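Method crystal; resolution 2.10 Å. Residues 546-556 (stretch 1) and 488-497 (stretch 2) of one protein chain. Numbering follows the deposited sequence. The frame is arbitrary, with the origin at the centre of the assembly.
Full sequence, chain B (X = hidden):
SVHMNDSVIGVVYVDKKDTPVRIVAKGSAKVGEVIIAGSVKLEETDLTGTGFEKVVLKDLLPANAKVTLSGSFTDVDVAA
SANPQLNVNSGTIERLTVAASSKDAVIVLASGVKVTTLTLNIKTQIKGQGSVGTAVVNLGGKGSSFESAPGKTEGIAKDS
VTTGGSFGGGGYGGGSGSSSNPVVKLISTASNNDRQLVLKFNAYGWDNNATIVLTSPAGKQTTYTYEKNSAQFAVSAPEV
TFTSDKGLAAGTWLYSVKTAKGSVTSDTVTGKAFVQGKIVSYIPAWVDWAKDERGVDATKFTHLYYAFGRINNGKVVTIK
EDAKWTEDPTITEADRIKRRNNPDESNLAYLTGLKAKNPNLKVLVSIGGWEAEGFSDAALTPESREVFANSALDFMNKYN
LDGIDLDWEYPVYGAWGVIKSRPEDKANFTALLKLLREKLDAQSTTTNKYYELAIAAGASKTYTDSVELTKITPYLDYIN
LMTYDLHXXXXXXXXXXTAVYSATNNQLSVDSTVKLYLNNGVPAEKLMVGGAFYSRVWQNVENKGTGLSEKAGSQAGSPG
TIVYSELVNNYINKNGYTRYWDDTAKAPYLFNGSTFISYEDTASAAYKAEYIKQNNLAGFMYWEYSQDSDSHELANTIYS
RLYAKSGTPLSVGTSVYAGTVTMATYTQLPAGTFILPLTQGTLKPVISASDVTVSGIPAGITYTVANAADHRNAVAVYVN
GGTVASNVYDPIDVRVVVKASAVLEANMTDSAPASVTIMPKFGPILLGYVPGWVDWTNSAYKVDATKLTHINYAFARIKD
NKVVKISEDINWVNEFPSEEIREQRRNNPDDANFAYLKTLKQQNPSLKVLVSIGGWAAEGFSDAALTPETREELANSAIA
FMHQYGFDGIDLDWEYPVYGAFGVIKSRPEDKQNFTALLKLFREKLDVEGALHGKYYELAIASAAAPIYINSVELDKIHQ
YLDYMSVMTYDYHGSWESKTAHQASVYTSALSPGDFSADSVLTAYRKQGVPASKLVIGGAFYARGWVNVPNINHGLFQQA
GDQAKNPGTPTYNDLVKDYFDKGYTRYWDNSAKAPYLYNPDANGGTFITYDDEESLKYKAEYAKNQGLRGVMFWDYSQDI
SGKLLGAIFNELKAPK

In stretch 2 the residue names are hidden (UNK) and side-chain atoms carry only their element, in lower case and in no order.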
ATOM      1  N   THR B 546       0.533  29.221  18.673  1.00 17.90           N
ATOM      2  CA  THR B 546       1.431  28.174  18.312  1.00 15.80           C
ATOM      3  C   THR B 546       1.833  28.261  16.913  1.00 17.20           C
ATOM      4  O   THR B 546       2.380  27.302  16.346  1.00 16.46           O
ATOM      5  CB  THR B 546       0.691  26.853  18.433  1.00 15.99           C
ATOM      6  OG1 THR B 546      -0.499  26.915  17.641  1.00 16.32           O
ATOM      7  CG2 THR B 546       0.255  26.553  19.847  1.00 15.86           C
ATOM      8  N   GLY B 547       1.499  29.387  16.257  1.00 18.95           N
ATOM      9  CA  GLY B 547       1.733  29.478  14.843  1.00 16.90           C
ATOM     10  C   GLY B 547       0.679  28.958  13.910  1.00 16.11           C
ATOM     11  O   GLY B 547       0.740  29.208  12.701  1.00 19.23           O
ATOM     12  N   LEU B 548      -0.183  28.122  14.407  1.00 15.25           N
ATOM     13  CA  LEU B 548      -1.217  27.511  13.657  1.00 16.27           C
ATOM     14  C   LEU B 548      -2.426  28.486  13.436  1.00 16.23           C
ATOM     15  O   LEU B 548      -2.882  29.193  14.346  1.00 16.54           O
ATOM     16  CB  LEU B 548      -1.719  26.284  14.398  1.00 15.88           C
ATOM     17  CG  LEU B 548      -2.868  25.515  13.767  1.00 16.60           C
ATOM     18  CD1 LEU B 548      -2.452  24.916  12.432  1.00 17.39           C
ATOM     19  CD2 LEU B 548      -3.429  24.453  14.708  1.00 17.15           C
ATOM     20  N   SER B 549      -2.961  28.514  12.223  1.00 18.35           N
ATOM     21  CA  SER B 549      -4.036  29.503  11.900  1.00 16.96           C
ATOM     22  C   SER B 549      -3.554  30.934  12.157  1.00 20.97           C
ATOM     23  O   SER B 549      -4.217  31.684  12.817  1.00 22.26           O
ATOM     24  CB  SER B 549      -5.327  29.196  12.657  1.00 17.53           C
ATOM     25  OG  SER B 549      -5.730  27.842  12.374  1.00 20.94           O
ATOM     26  N   GLU B 550      -2.303  31.257  11.832  1.00 19.69           N
ATOM     27  CA  GLU B 550      -1.829  32.597  12.010  1.00 20.97           C
ATOM     28  C   GLU B 550      -1.420  33.095  10.619  1.00 22.02           C
ATOM     29  O   GLU B 550      -1.064  32.308   9.688  1.00 20.30           O
ATOM     30  CB  GLU B 550      -0.602  32.688  12.965  1.00 20.93           C
ATOM     31  CG  GLU B 550      -0.855  32.133  14.392  1.00 22.57           C
ATOM     32  CD  GLU B 550      -1.782  32.997  15.191  1.00 23.59           C
ATOM     33  OE1 GLU B 550      -2.046  34.168  14.765  1.00 28.35           O
ATOM     34  OE2 GLU B 550      -2.340  32.518  16.183  1.00 23.73           O
ATOM     35  N   LYS B 551      -1.372  34.413  10.508  1.00 23.76           N
ATOM     36  CA  LYS B 551      -1.101  35.039   9.200  1.00 23.85           C
ATOM     37  C   LYS B 551       0.371  34.871   8.871  1.00 23.45           C
ATOM     38  O   LYS B 551       1.205  34.921   9.744  1.00 21.90           O
ATOM     39  CB  LYS B 551      -1.507  36.546   9.230  1.00 27.25           C
ATOM     40  CG  LYS B 551      -3.009  36.778   9.293  1.00 32.04           C
ATOM     41  CD  LYS B 551      -3.384  38.261   9.461  1.00 37.62           C
ATOM     42  CE  LYS B 551      -4.916  38.465   9.455  1.00 42.36           C
ATOM     43  NZ  LYS B 551      -5.430  38.775  10.847  1.00 50.52           N
ATOM     44  N   ALA B 552       0.671  34.666   7.601  1.00 24.89           N
ATOM     45  CA  ALA B 552       2.027  34.586   7.087  1.00 25.73           C
ATOM     46  C   ALA B 552       2.286  35.677   6.044  1.00 30.17           C
ATOM     47  O   ALA B 552       1.435  35.913   5.159  1.00 31.32           O
ATOM     48  CB  ALA B 552       2.195  33.252   6.428  1.00 27.87           C
ATOM     49  N   GLY B 553       3.478  36.274   6.115  1.00 29.74           N
ATOM     50  CA  GLY B 553       3.942  37.280   5.134  1.00 30.10           C
ATOM     51  C   GLY B 553       4.573  36.661   3.904  1.00 28.26           C
ATOM     52  O   GLY B 553       4.015  35.768   3.241  1.00 28.39           O
ATOM     53  N   SER B 554       5.753  37.116   3.589  1.00 26.82           N
ATOM     54  CA  SER B 554       6.344  36.778   2.318  1.00 28.09           C
ATOM     55  C   SER B 554       6.908  35.391   2.341  1.00 27.07           C
ATOM     56  O   SER B 554       7.687  35.092   3.191  1.00 29.84           O
ATOM     57  CB  SER B 554       7.498  37.781   1.951  1.00 28.47           C
ATOM     58  OG  SER B 554       8.369  37.254   0.951  1.00 27.92           O
ATOM     59  N   GLN B 555       6.611  34.609   1.308  1.00 27.70           N
ATOM     60  CA  GLN B 555       7.193  33.294   1.074  1.00 28.74           C
ATOM     61  C   GLN B 555       8.390  33.239   0.101  1.00 33.45           C
ATOM     62  O   GLN B 555       8.808  32.148  -0.324  1.00 35.02           O
ATOM     63  CB  GLN B 555       6.066  32.391   0.592  1.00 27.95           C
ATOM     64  CG  GLN B 555       4.833  32.439   1.496  1.00 27.45           C
ATOM     65  CD  GLN B 555       5.251  32.105   2.934  1.00 27.12           C
ATOM     66  OE1 GLN B 555       5.953  31.092   3.155  1.00 24.64           O
ATOM     67  NE2 GLN B 555       4.942  32.991   3.874  1.00 26.98           N
ATOM     68  N   ALA B 556       8.952  34.408  -0.242  1.00 38.15           N
ATOM     69  CA  ALA B 556      10.117  34.551  -1.166  1.00 36.14           C
ATOM     70  C   ALA B 556      11.256  33.617  -0.936  1.00 35.05           C
ATOM     71  O   ALA B 556      11.698  32.902  -1.811  1.00 37.82           O
ATOM     72  CB  ALA B 556      10.668  35.966  -1.036  1.00 40.64           C
ATOM     73  N   UNK B 488      -1.061  25.263   2.185  1.00 19.19           N
ATOM     74  CA  UNK B 488       0.372  25.469   1.806  1.00 19.83           C
ATOM     75  C   UNK B 488       0.713  26.914   1.791  1.00 20.79           C
ATOM     76  O   UNK B 488      -0.181  27.718   2.035  1.00 20.55           O
ATOM     77  N   UNK B 489       1.985  27.277   1.556  1.00 18.44           N
ATOM     78  CA  UNK B 489       2.402  28.673   1.633  1.00 18.97           C
ATOM     79  C   UNK B 489       1.668  29.686   0.704  1.00 23.56           C
ATOM     80  O   UNK B 489       1.833  30.898   0.850  1.00 25.01           O
ATOM     81  N   UNK B 490       0.924  29.162  -0.255  1.00 25.48           N
ATOM     82  CA  UNK B 490      -0.006  29.917  -1.101  1.00 27.80           C
ATOM     83  C   UNK B 490      -1.171  30.488  -0.367  1.00 30.44           C
ATOM     84  O   UNK B 490      -1.728  31.475  -0.828  1.00 30.40           O
ATOM     85  n   UNK B 490      -2.519  26.117  -1.251  1.00 25.69           N
ATOM     86  c   UNK B 490       0.963  26.134  -1.995  1.00 28.52           C
ATOM     87  c   UNK B 490      -0.382  26.496  -1.780  1.00 25.16           C
ATOM     88  c   UNK B 490      -1.100  27.731  -1.845  1.00 27.46           C
ATOM     89  c   UNK B 490      -0.930  24.163  -1.202  1.00 25.72           C
ATOM     90  c   UNK B 490       0.378  23.818  -1.428  1.00 26.26           C
ATOM     91  c   UNK B 490      -1.297  25.510  -1.393  1.00 25.40           C
ATOM     92  c   UNK B 490      -0.541  29.068  -2.228  1.00 25.96           C
ATOM     93  c   UNK B 490       1.351  24.793  -1.821  1.00 25.53           C
ATOM     94  c   UNK B 490      -2.398  27.456  -1.492  1.00 25.05           C
ATOM     95  N   UNK B 491      -1.519  29.880   0.778  1.00 26.99           N
ATOM     96  CA  UNK B 491      -2.564  30.372   1.669  1.00 24.72           C
ATOM     97  C   UNK B 491      -2.026  31.523   2.480  1.00 27.04           C
ATOM     98  O   UNK B 491      -0.848  31.522   2.953  1.00 29.71           O
ATOM     99  c   UNK B 491      -3.815  28.219   1.847  1.00 23.63           C
ATOM    100  o   UNK B 491      -4.458  28.576   0.831  1.00 28.08           O
ATOM    101  o   UNK B 491      -3.848  27.017   2.266  1.00 23.15           O
ATOM    102  c   UNK B 491      -3.144  29.266   2.579  1.00 23.92           C
ATOM    103  N   UNK B 492      -2.884  32.529   2.708  1.00 24.59           N
ATOM    104  CA  UNK B 492      -2.475  33.641   3.499  1.00 23.76           C
ATOM    105  C   UNK B 492      -2.294  33.330   5.001  1.00 25.66           C
ATOM    106  O   UNK B 492      -1.651  34.133   5.672  1.00 28.06           O
ATOM    107  c   UNK B 492      -3.640  34.654   3.339  1.00 26.58           C
ATOM    108  c   UNK B 492      -4.765  33.853   2.828  1.00 27.61           C
ATOM    109  c   UNK B 492      -4.197  32.717   2.066  1.00 26.16           C
ATOM    110  N   UNK B 493      -2.859  32.219   5.528  1.00 22.92           N
ATOM    111  CA  UNK B 493      -2.602  31.830   6.937  1.00 20.44           C
ATOM    112  C   UNK B 493      -2.254  30.353   6.958  1.00 18.52           C
ATOM    113  O   UNK B 493      -2.535  29.606   5.964  1.00 18.44           O
ATOM    114  c   UNK B 493      -3.831  32.137   7.838  1.00 21.52           C
ATOM    115  N   UNK B 494      -1.572  29.961   8.040  1.00 16.56           N
ATOM    116  CA  UNK B 494      -1.076  28.619   8.195  1.00 16.64           C
ATOM    117  C   UNK B 494      -2.206  27.621   8.466  1.00 16.74           C
ATOM    118  O   UNK B 494      -3.248  27.950   9.089  1.00 19.75           O
ATOM    119  c   UNK B 494      -0.029  28.522   9.315  1.00 15.49           C
ATOM    120  c   UNK B 494       1.147  29.462   9.117  1.00 15.57           C
ATOM    121  o   UNK B 494      -0.645  28.845  10.563  1.00 16.52           O
ATOM    122  N   UNK B 495      -2.010  26.395   8.012  1.00 17.69           N
ATOM    123  CA  UNK B 495      -2.878  25.311   8.399  1.00 16.82           C
ATOM    124  C   UNK B 495      -2.199  23.994   8.168  1.00 16.61           C
ATOM    125  O   UNK B 495      -1.007  23.921   7.932  1.00 18.82           O
ATOM    126  o   UNK B 495      -5.232  24.562   8.266  1.00 17.13           O
ATOM    127  c   UNK B 495      -4.240  25.407   7.644  1.00 19.05           C
ATOM    128  N   UNK B 496      -2.933  22.913   8.320  1.00 16.77           N
ATOM    129  CA  UNK B 496      -2.419  21.536   8.106  1.00 14.49           C
ATOM    130  C   UNK B 496      -2.538  21.170   6.688  1.00 17.25           C
ATOM    131  O   UNK B 496      -3.577  21.464   6.048  1.00 16.63           O
ATOM    132  n   UNK B 496      -2.146  20.844  11.166  1.00 17.14           N
ATOM    133  c   UNK B 496      -3.229  20.510   8.919  1.00 14.35           C
ATOM    134  c   UNK B 496      -4.308  21.165  11.180  1.00 17.93           C
ATOM    135  c   UNK B 496      -3.280  20.819  10.372  1.00 15.87           C
ATOM    136  n   UNK B 496      -3.792  21.397  12.437  1.00 18.33           N
ATOM    137  c   UNK B 496      -2.475  21.233  12.389  1.00 17.88           C
ATOM    138  N   UNK B 497      -1.510  20.542   6.120  1.00 16.37           N
ATOM    139  CA  UNK B 497      -1.538  20.114   4.709  1.00 17.94           C
ATOM    140  C   UNK B 497      -2.046  18.701   4.465  1.00 18.57           C
ATOM    141  O   UNK B 497      -2.400  18.378   3.305  1.00 16.28           O
ATOM    142  c   UNK B 497       2.434  17.836   4.207  1.00 15.54           C
ATOM    143  c   UNK B 497      -0.162  20.368   4.027  1.00 16.08           C
ATOM    144  c   UNK B 497       0.805  18.316   2.813  1.00 15.17           C
ATOM    145  n   UNK B 497       1.792  18.889   4.672  1.00 18.08           N
ATOM    146  n   UNK B 497       1.869  17.494   3.056  1.00 21.45           N
ATOM    147  c   UNK B 497       0.723  19.185   3.839  1.00 16.18           C
TER
HETATM  148  O   HOH W   1      -1.337  36.864   5.280  1.00 36.37           O
HETATM  149  O   HOH W   2      -5.876  25.470  10.653  1.00 30.55           O

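Position 488 has backbone atoms alone and touches nothing on stretch 1. The absence of a CB identifies Gly488; a side chain would not fit, since an ideal CB would lie 2.2 Å from a ring carbon of position 490.

Position 489 likewise lacks side-chain atoms, and its carbonyl O lies 3.4 Å from Gln555 CG. It is Gly489, although a CB here would have room.

Position 490 carries one carbon followed by fused five- and six-membered rings holding eight carbons and one nitrogen, which only an indole satisfies: Trp490. Its CB points away, and the side chain makes no contact with stretch 1.

Position 491 has two carbons, the second bearing two oxygens, and these atoms make no contact with stretch 1. This is a carboxylate bonded directly to CB: Asp491. Its OD2 accepts from Gly488 N at 3.3 Å, while Asp491 N donates to Gly488 O at 2.8 Å, closing a type I turn.

At position 492 three carbons close a ring onto the backbone N, which defines Pro492. Its contribution is the carbonyl: Ala552 N donates to Pro492 O at 3.1 Å, nearly straight at 174°.

Position 493 has a single carbon, hence Ala493. Its CA lies 4.2 Å from Lys551 CA, the site of the single backbone bridge, and 3.2 Å from Glu550 O in a CA-H...O contact.

Position 494 shows a CB bearing one oxygen and one carbon, and that oxygen lies 2.6 Å from Gly547 O. The branch at CB gives Thr494. OG1 donates to that carbonyl and accepts from Glu550 N at 3.2 Å and 171°.

Position 495 has one carbon then one oxygen: Ser495. Water 2 joins its OG (2.6 Å) to Ser549 OG (2.9 Å).

Position 496 has one carbon leading to a five-membered ring of three carbons and two nitrogens, an imidazole: His496. Leu548 CD1 sits over one ring face, 4.0 Å from the centroid of His496 and 28° off the normal.

Position 497 repeats that composition, so it is His497, but its ring makes no contact with stretch 1.

The contact buries 461 Å² and rests mainly on backbone polarity. Around the bridge, Thr494 N donates to Glu550 O at 2.9 Å and Ala552 N to Pro492 O, so hydrogen bonds run both ways between the two stretches. Water 1 reinforces this, donating to Pro492 O at 2.8 Å and to Ala552 O at 2.9 Å. Thr494, the residue most covered, adds a hydroxyl that ties down the Gly547–Glu550 backbone; Ser549 N to Thr494 O, 3.2 Å at 126°, is weak. Leu548 CD1 over the His496 ring face adds a CH-pi contact.

Stretch 2 (488-497) GGWDPATSHH
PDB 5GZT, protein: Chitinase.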